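Side-chain contacts in halorhodopsin (Halobacterium salinarum, PDB 2JAF), which probably pumps chloride ions across the cell membrane, driven by light absorbed by its retinal chromophore: residues W63-M68 with I119-G124; G124-V129 with F247-W252. The protein carries 2 engineered substitutions. One frame throughout, in Å; residues are numbered along the deposited sequence.

Contact 1: W63-M68 with I119-G124; sequences WGATLM and ILLALG
Ala65 and Ala122 mark the place where two antiparallel helices come near each other: their CA atoms lie 5.7 Å apart, and the local axes of 63-68 and 119-124 approach to 8.8 Å with their N-to-C directions at 157°. At that spacing a methyl from each helix spans the interface, and the Ala65 CB to Ala122 CB distance of 4.4 Å puts the two methyls in van der Waals contact. The methyls of Ala65 and Ala122 both point toward the opposing helix. Leu121, one residue earlier than Ala122, sends a branch to the Ala65 methyl, its CD2 lying 4.3 Å from Ala65 CB, so Ala65 is met by two apolar groups. On the other flank Thr66 presents oxygen rather than carbon: its OG1 is 4.2 Å from Ala122 CB, a plain van der Waals approach. With chi1 at -58°, OG1 sits beside the backbone N, from where it reaches back along its own helix to hydrogen-bond Ile62 O; the hydroxyl is thereby satisfied within a buried apolar interface. No hydrogen bond joins the two segments, and the buried surface is a modest 121 Å². Beyond the pair, Thr136 of the second subunit packs on Leu121. This is small-residue packing between helices 58-82 and 106-127, antiparallel neighbours in the seven-helix bundle of the bacteriorhodopsin-like family.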
ATOM      1  N   TRP A  63      -0.264  -6.510 -21.216  1.00 34.48           N
ATOM      2  CA  TRP A  63       1.145  -6.529 -21.584  1.00 34.53           C
ATOM      3  C   TRP A  63       1.952  -5.696 -20.585  1.00 33.99           C
ATOM      4  O   TRP A  63       3.016  -6.117 -20.130  1.00 33.19           O
ATOM      5  CB  TRP A  63       1.334  -5.956 -22.991  1.00 35.14           C
ATOM      6  CG  TRP A  63       2.769  -5.801 -23.391  1.00 35.94           C
ATOM      7  CD1 TRP A  63       3.706  -6.790 -23.494  1.00 35.46           C
ATOM      8  CD2 TRP A  63       3.431  -4.582 -23.754  1.00 36.78           C
ATOM      9  NE1 TRP A  63       4.909  -6.262 -23.902  1.00 37.07           N
ATOM     10  CE2 TRP A  63       4.768  -4.910 -24.069  1.00 37.53           C
ATOM     11  CE3 TRP A  63       3.022  -3.244 -23.844  1.00 38.94           C
ATOM     12  CZ2 TRP A  63       5.703  -3.946 -24.469  1.00 38.90           C
ATOM     13  CZ3 TRP A  63       3.952  -2.284 -24.242  1.00 40.03           C
ATOM     14  CH2 TRP A  63       5.277  -2.643 -24.550  1.00 39.62           C
ATOM     15  N   GLY A  64       1.435  -4.514 -20.254  1.00 33.06           N
ATOM     16  CA  GLY A  64       2.115  -3.640 -19.313  1.00 33.48           C
ATOM     17  C   GLY A  64       2.183  -4.228 -17.914  1.00 33.90           C
ATOM     18  O   GLY A  64       3.228  -4.186 -17.261  1.00 34.56           O
ATOM     19  N   ALA A  65       1.065  -4.769 -17.448  1.00 33.35           N
ATOM     20  CA  ALA A  65       1.008  -5.376 -16.127  1.00 34.29           C
ATOM     21  C   ALA A  65       1.995  -6.535 -16.070  1.00 34.27           C
ATOM     22  O   ALA A  65       2.648  -6.767 -15.048  1.00 35.02           O
ATOM     23  CB  ALA A  65      -0.401  -5.876 -15.842  1.00 35.20           C
ATOM     24  N   THR A  66       2.107  -7.256 -17.179  1.00 33.05           N
ATOM     25  CA  THR A  66       3.012  -8.395 -17.251  1.00 33.42           C
ATOM     26  C   THR A  66       4.474  -7.954 -17.258  1.00 32.95           C
ATOM     27  O   THR A  66       5.319  -8.591 -16.633  1.00 31.70           O
ATOM     28  CB  THR A  66       2.726  -9.246 -18.504  1.00 34.15           C
ATOM     29  OG1 THR A  66       1.361  -9.689 -18.471  1.00 33.51           O
ATOM     30  CG2 THR A  66       3.637 -10.462 -18.544  1.00 33.96           C
ATOM     31  N   LEU A  67       4.762  -6.861 -17.958  1.00 32.37           N
ATOM     32  CA  LEU A  67       6.120  -6.330 -18.035  1.00 32.91           C
ATOM     33  C   LEU A  67       6.682  -5.990 -16.663  1.00 31.52           C
ATOM     34  O   LEU A  67       7.883  -6.117 -16.418  1.00 32.29           O
ATOM     35  CB  LEU A  67       6.151  -5.064 -18.899  1.00 34.76           C
ATOM     36  CG  LEU A  67       6.284  -5.253 -20.410  1.00 37.14           C
ATOM     37  CD1 LEU A  67       6.174  -3.903 -21.106  1.00 38.21           C
ATOM     38  CD2 LEU A  67       7.628  -5.909 -20.718  1.00 37.73           C
ATOM     39  N   MET A  68       5.813  -5.552 -15.768  1.00 29.99           N
ATOM     40  CA  MET A  68       6.255  -5.170 -14.438  1.00 29.31           C
ATOM     41  C   MET A  68       6.557  -6.303 -13.483  1.00 28.24           C
ATOM     42  O   MET A  68       7.200  -6.084 -12.463  1.00 27.54           O
ATOM     43  CB  MET A  68       5.244  -4.238 -13.809  1.00 30.02           C
ATOM     44  CG  MET A  68       5.324  -2.851 -14.393  1.00 33.79           C
ATOM     45  SD  MET A  68       4.421  -1.755 -13.357  1.00 33.41           S
ATOM     46  CE  MET A  68       2.801  -1.935 -14.076  1.00 32.97           C
ATOM     47  N   ILE A 119       0.867 -10.022 -10.370  1.00 25.69           N
ATOM     48  CA  ILE A 119       0.572 -11.302 -11.009  1.00 23.68           C
ATOM     49  C   ILE A 119      -0.946 -11.468 -11.018  1.00 23.89           C
ATOM     50  O   ILE A 119      -1.538 -11.850 -12.033  1.00 24.51           O
ATOM     51  CB  ILE A 119       1.211 -12.489 -10.231  1.00 22.32           C
ATOM     52  CG1 ILE A 119       2.735 -12.440 -10.347  1.00 23.65           C
ATOM     53  CG2 ILE A 119       0.679 -13.825 -10.765  1.00 24.05           C
ATOM     54  CD1 ILE A 119       3.457 -13.520  -9.525  1.00 22.62           C
ATOM     55  N   LEU A 120      -1.573 -11.172  -9.881  1.00 25.20           N
ATOM     56  CA  LEU A 120      -3.023 -11.287  -9.746  1.00 25.66           C
ATOM     57  C   LEU A 120      -3.751 -10.263 -10.620  1.00 25.26           C
ATOM     58  O   LEU A 120      -4.840 -10.528 -11.126  1.00 26.43           O
ATOM     59  CB  LEU A 120      -3.423 -11.126  -8.272  1.00 24.96           C
ATOM     60  CG  LEU A 120      -2.852 -12.229  -7.361  1.00 26.35           C
ATOM     61  CD1 LEU A 120      -3.094 -11.902  -5.890  1.00 24.40           C
ATOM     62  CD2 LEU A 120      -3.498 -13.564  -7.724  1.00 27.28           C
ATOM     63  N   LEU A 121      -3.147  -9.094 -10.795  1.00 27.34           N
ATOM     64  CA  LEU A 121      -3.745  -8.062 -11.635  1.00 29.32           C
ATOM     65  C   LEU A 121      -3.769  -8.562 -13.081  1.00 28.26           C
ATOM     66  O   LEU A 121      -4.787  -8.467 -13.767  1.00 28.96           O
ATOM     67  CB  LEU A 121      -2.936  -6.763 -11.548  1.00 29.97           C
ATOM     68  CG  LEU A 121      -3.381  -5.654 -12.510  1.00 32.08           C
ATOM     69  CD1 LEU A 121      -4.842  -5.295 -12.252  1.00 32.78           C
ATOM     70  CD2 LEU A 121      -2.486  -4.442 -12.339  1.00 34.25           C
ATOM     71  N   ALA A 122      -2.644  -9.106 -13.534  1.00 27.42           N
ATOM     72  CA  ALA A 122      -2.548  -9.623 -14.897  1.00 26.76           C
ATOM     73  C   ALA A 122      -3.568 -10.729 -15.128  1.00 27.43           C
ATOM     74  O   ALA A 122      -4.279 -10.735 -16.135  1.00 27.83           O
ATOM     75  CB  ALA A 122      -1.137 -10.144 -15.168  1.00 25.93           C
ATOM     76  N   LEU A 123      -3.639 -11.668 -14.189  1.00 26.52           N
ATOM     77  CA  LEU A 123      -4.578 -12.778 -14.282  1.00 28.52           C
ATOM     78  C   LEU A 123      -6.018 -12.264 -14.213  1.00 29.02           C
ATOM     79  O   LEU A 123      -6.901 -12.761 -14.914  1.00 29.88           O
ATOM     80  CB  LEU A 123      -4.338 -13.757 -13.131  1.00 28.90           C
ATOM     81  CG  LEU A 123      -4.419 -15.267 -13.353  1.00 31.29           C
ATOM     82  CD1 LEU A 123      -4.913 -15.899 -12.070  1.00 28.95           C
ATOM     83  CD2 LEU A 123      -5.343 -15.623 -14.502  1.00 33.16           C
ATOM     84  N   GLY A 124      -6.248 -11.272 -13.355  1.00 31.11           N
ATOM     85  CA  GLY A 124      -7.577 -10.709 -13.203  1.00 31.27           C
ATOM     86  C   GLY A 124      -8.075 -10.010 -14.456  1.00 33.17           C
ATOM     87  O   GLY A 124      -9.242 -10.150 -14.829  1.00 33.26           O
TER

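Contact 2: G124-V129 with F247-W252; sequences GLLADV and FILLRW
Leu126 reaches two partners with its two methyls, CD2 meeting Leu249 and CD1 meeting Trp252. The leucines run past one another in opposite directions, and Leu126 CD2 stands only 3.3 Å from Leu249 CD1, tighter than usual carbon contact. With 8.7 Å between Leu126 CA and Leu249 CA, the two side chains meet through their terminal methyls. In Leu126, CG lies anti to the backbone N (chi1 179°), which extends the side chain across this gap. Leu126 CD1 approaches the six-membered ring of Trp252 obliquely, 4.0 Å from Trp252 CZ3 and 4.1 Å from Trp252 CE3, so the benzo portion of the indole is the part touched. Replacing Leu126 with an alanine would probably leave Leu249 CD1 and the Trp252 benzo ring without their shared partner and open a gap between the helices. Leu199 of helix 193-216 also packs on Leu126, while Ile195 touches Trp252. Just beyond Leu126 the helix ends in a Schellman motif: Asp128 has positive phi, with Val129 N hydrogen-bonded to Gly124 O and Asp128 N to Leu125 O. The contact is apolar side-chain packing between helices 106-127 and 227-255 of the seven-helix retinal-protein bundle, beside the C-terminal end of the former.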
ATOM      1  N   GLY A 124      -6.248 -11.272 -13.355  1.00 31.11           N
ATOM      2  CA  GLY A 124      -7.577 -10.709 -13.203  1.00 31.27           C
ATOM      3  C   GLY A 124      -8.075 -10.010 -14.456  1.00 33.17           C
ATOM      4  O   GLY A 124      -9.242 -10.150 -14.829  1.00 33.26           O
ATOM      5  N   LEU A 125      -7.199  -9.246 -15.100  1.00 33.30           N
ATOM      6  CA  LEU A 125      -7.564  -8.547 -16.325  1.00 34.75           C
ATOM      7  C   LEU A 125      -7.876  -9.587 -17.400  1.00 34.97           C
ATOM      8  O   LEU A 125      -8.888  -9.499 -18.089  1.00 35.25           O
ATOM      9  CB  LEU A 125      -6.418  -7.640 -16.781  1.00 35.62           C
ATOM     10  CG  LEU A 125      -6.087  -6.455 -15.868  1.00 37.88           C
ATOM     11  CD1 LEU A 125      -4.831  -5.751 -16.351  1.00 38.30           C
ATOM     12  CD2 LEU A 125      -7.266  -5.491 -15.847  1.00 38.50           C
ATOM     13  N   LEU A 126      -7.008 -10.585 -17.524  1.00 35.52           N
ATOM     14  CA  LEU A 126      -7.207 -11.641 -18.508  1.00 35.26           C
ATOM     15  C   LEU A 126      -8.569 -12.298 -18.324  1.00 36.17           C
ATOM     16  O   LEU A 126      -9.286 -12.547 -19.295  1.00 35.56           O
ATOM     17  CB  LEU A 126      -6.108 -12.698 -18.374  1.00 36.46           C
ATOM     18  CG  LEU A 126      -6.182 -13.894 -19.324  1.00 37.96           C
ATOM     19  CD1 LEU A 126      -6.047 -13.422 -20.765  1.00 38.37           C
ATOM     20  CD2 LEU A 126      -5.078 -14.879 -18.983  1.00 39.31           C
ATOM     21  N   ALA A 127      -8.924 -12.571 -17.072  1.00 35.35           N
ATOM     22  CA  ALA A 127     -10.196 -13.206 -16.755  1.00 35.55           C
ATOM     23  C   ALA A 127     -11.342 -12.200 -16.693  1.00 36.53           C
ATOM     24  O   ALA A 127     -12.500 -12.581 -16.546  1.00 35.86           O
ATOM     25  CB  ALA A 127     -10.086 -13.951 -15.432  1.00 35.36           C
ATOM     26  N   ASP A 128     -11.014 -10.916 -16.800  1.00 38.33           N
ATOM     27  CA  ASP A 128     -12.019  -9.856 -16.763  1.00 40.84           C
ATOM     28  C   ASP A 128     -12.974 -10.026 -15.580  1.00 41.45           C
ATOM     29  O   ASP A 128     -14.192 -10.109 -15.753  1.00 41.09           O
ATOM     30  CB  ASP A 128     -12.809  -9.851 -18.075  1.00 43.06           C
ATOM     31  CG  ASP A 128     -13.698  -8.634 -18.215  1.00 45.30           C
ATOM     32  OD1 ASP A 128     -13.182  -7.507 -18.056  1.00 45.97           O
ATOM     33  OD2 ASP A 128     -14.904  -8.804 -18.488  1.00 47.52           O
ATOM     34  N   VAL A 129     -12.409 -10.068 -14.377  1.00 41.14           N
ATOM     35  CA  VAL A 129     -13.194 -10.245 -13.160  1.00 41.82           C
ATOM     36  C   VAL A 129     -13.751  -8.924 -12.645  1.00 43.27           C
ATOM     37  O   VAL A 129     -13.390  -7.856 -13.130  1.00 43.18           O
ATOM     38  CB  VAL A 129     -12.335 -10.882 -12.044  1.00 41.30           C
ATOM     39  CG1 VAL A 129     -11.734 -12.194 -12.533  1.00 40.87           C
ATOM     40  CG2 VAL A 129     -11.235  -9.920 -11.622  1.00 40.54           C
ATOM     41  N   PHE A 247       5.578 -15.402 -19.463  1.00 22.05           N
ATOM     42  CA  PHE A 247       5.797 -15.744 -20.868  1.00 24.87           C
ATOM     43  C   PHE A 247       4.573 -16.444 -21.453  1.00 24.21           C
ATOM     44  O   PHE A 247       4.099 -16.099 -22.536  1.00 25.76           O
ATOM     45  CB  PHE A 247       7.010 -16.664 -21.018  1.00 25.97           C
ATOM     46  CG  PHE A 247       7.230 -17.135 -22.431  1.00 29.93           C
ATOM     47  CD1 PHE A 247       7.699 -16.256 -23.403  1.00 31.48           C
ATOM     48  CD2 PHE A 247       6.915 -18.439 -22.800  1.00 31.77           C
ATOM     49  CE1 PHE A 247       7.851 -16.669 -24.729  1.00 31.82           C
ATOM     50  CE2 PHE A 247       7.063 -18.864 -24.122  1.00 32.54           C
ATOM     51  CZ  PHE A 247       7.532 -17.975 -25.089  1.00 33.05           C
ATOM     52  N   ILE A 248       4.072 -17.441 -20.732  1.00 23.91           N
ATOM     53  CA  ILE A 248       2.907 -18.201 -21.177  1.00 23.54           C
ATOM     54  C   ILE A 248       1.685 -17.305 -21.316  1.00 25.32           C
ATOM     55  O   ILE A 248       0.947 -17.396 -22.303  1.00 23.28           O
ATOM     56  CB  ILE A 248       2.597 -19.343 -20.187  1.00 24.27           C
ATOM     57  CG1 ILE A 248       3.739 -20.365 -20.217  1.00 26.15           C
ATOM     58  CG2 ILE A 248       1.251 -19.994 -20.533  1.00 23.96           C
ATOM     59  CD1 ILE A 248       3.636 -21.445 -19.156  1.00 27.93           C
ATOM     60  N   LEU A 249       1.473 -16.440 -20.325  1.00 23.46           N
ATOM     61  CA  LEU A 249       0.336 -15.529 -20.348  1.00 23.85           C
ATOM     62  C   LEU A 249       0.422 -14.543 -21.514  1.00 26.41           C
ATOM     63  O   LEU A 249      -0.531 -14.395 -22.285  1.00 25.70           O
ATOM     64  CB  LEU A 249       0.248 -14.778 -19.013  1.00 25.57           C
ATOM     65  CG  LEU A 249      -0.691 -13.580 -18.826  1.00 28.93           C
ATOM     66  CD1 LEU A 249      -1.999 -13.773 -19.568  1.00 30.73           C
ATOM     67  CD2 LEU A 249      -0.929 -13.394 -17.330  1.00 28.48           C
ATOM     68  N   LEU A 250       1.570 -13.886 -21.651  1.00 26.22           N
ATOM     69  CA  LEU A 250       1.769 -12.902 -22.707  1.00 27.12           C
ATOM     70  C   LEU A 250       1.677 -13.502 -24.112  1.00 28.03           C
ATOM     71  O   LEU A 250       1.055 -12.919 -25.005  1.00 28.16           O
ATOM     72  CB  LEU A 250       3.122 -12.214 -22.517  1.00 27.97           C
ATOM     73  CG  LEU A 250       3.421 -11.022 -23.430  1.00 28.87           C
ATOM     74  CD1 LEU A 250       2.267 -10.030 -23.381  1.00 30.20           C
ATOM     75  CD2 LEU A 250       4.710 -10.357 -22.978  1.00 29.95           C
ATOM     76  N   ARG A 251       2.288 -14.668 -24.301  1.00 28.56           N
ATOM     77  CA  ARG A 251       2.274 -15.330 -25.600  1.00 28.11           C
ATOM     78  C   ARG A 251       0.848 -15.636 -26.037  1.00 28.51           C
ATOM     79  O   ARG A 251       0.511 -15.494 -27.212  1.00 25.43           O
ATOM     80  CB  ARG A 251       3.088 -16.629 -25.555  1.00 29.38           C
ATOM     81  CG  ARG A 251       3.153 -17.368 -26.894  1.00 32.27           C
ATOM     82  CD  ARG A 251       3.973 -18.654 -26.817  1.00 35.32           C
ATOM     83  NE  ARG A 251       3.409 -19.612 -25.870  1.00 38.47           N
ATOM     84  CZ  ARG A 251       3.941 -20.799 -25.589  1.00 40.04           C
ATOM     85  NH1 ARG A 251       5.060 -21.191 -26.187  1.00 40.92           N
ATOM     86  NH2 ARG A 251       3.358 -21.591 -24.697  1.00 39.27           N
ATOM     87  N   TRP A 252       0.011 -16.056 -25.091  1.00 25.67           N
ATOM     88  CA  TRP A 252      -1.373 -16.381 -25.406  1.00 28.33           C
ATOM     89  C   TRP A 252      -2.115 -15.111 -25.809  1.00 29.06           C
ATOM     90  O   TRP A 252      -2.847 -15.098 -26.798  1.00 29.66           O
ATOM     91  CB  TRP A 252      -2.078 -17.018 -24.205  1.00 27.13           C
ATOM     92  CG  TRP A 252      -3.437 -17.569 -24.556  1.00 27.55           C
ATOM     93  CD1 TRP A 252      -3.721 -18.823 -25.025  1.00 27.28           C
ATOM     94  CD2 TRP A 252      -4.678 -16.856 -24.544  1.00 26.69           C
ATOM     95  NE1 TRP A 252      -5.065 -18.932 -25.307  1.00 27.33           N
ATOM     96  CE2 TRP A 252      -5.675 -17.740 -25.022  1.00 27.13           C
ATOM     97  CE3 TRP A 252      -5.046 -15.553 -24.180  1.00 26.62           C
ATOM     98  CZ2 TRP A 252      -7.016 -17.361 -25.145  1.00 25.77           C
ATOM     99  CZ3 TRP A 252      -6.383 -15.176 -24.305  1.00 26.66           C
ATOM    100  CH2 TRP A 252      -7.350 -16.080 -24.783  1.00 25.83           C
TER

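How the contacts relate
Helix 106-127 serves both contacts, which share Gly124 and have their centres 7 Å apart on the same side of the chain's centre. They also touch directly. Ala122 CB of contact 1 lies 3.9 Å from Leu249 CD2 of contact 2, while Trp63 CD1 is 3.5 Å from Leu250 CD1, so helices 58-82, 106-127 and 227-255 pack as one three-way group. Contact 1 includes a residue of the retinal pocket, Ile119, which touches the ligand. Of the packing side chains, Ala122 in contact 1 and Leu249 in contact 2 each lie about 12 Å from retinal.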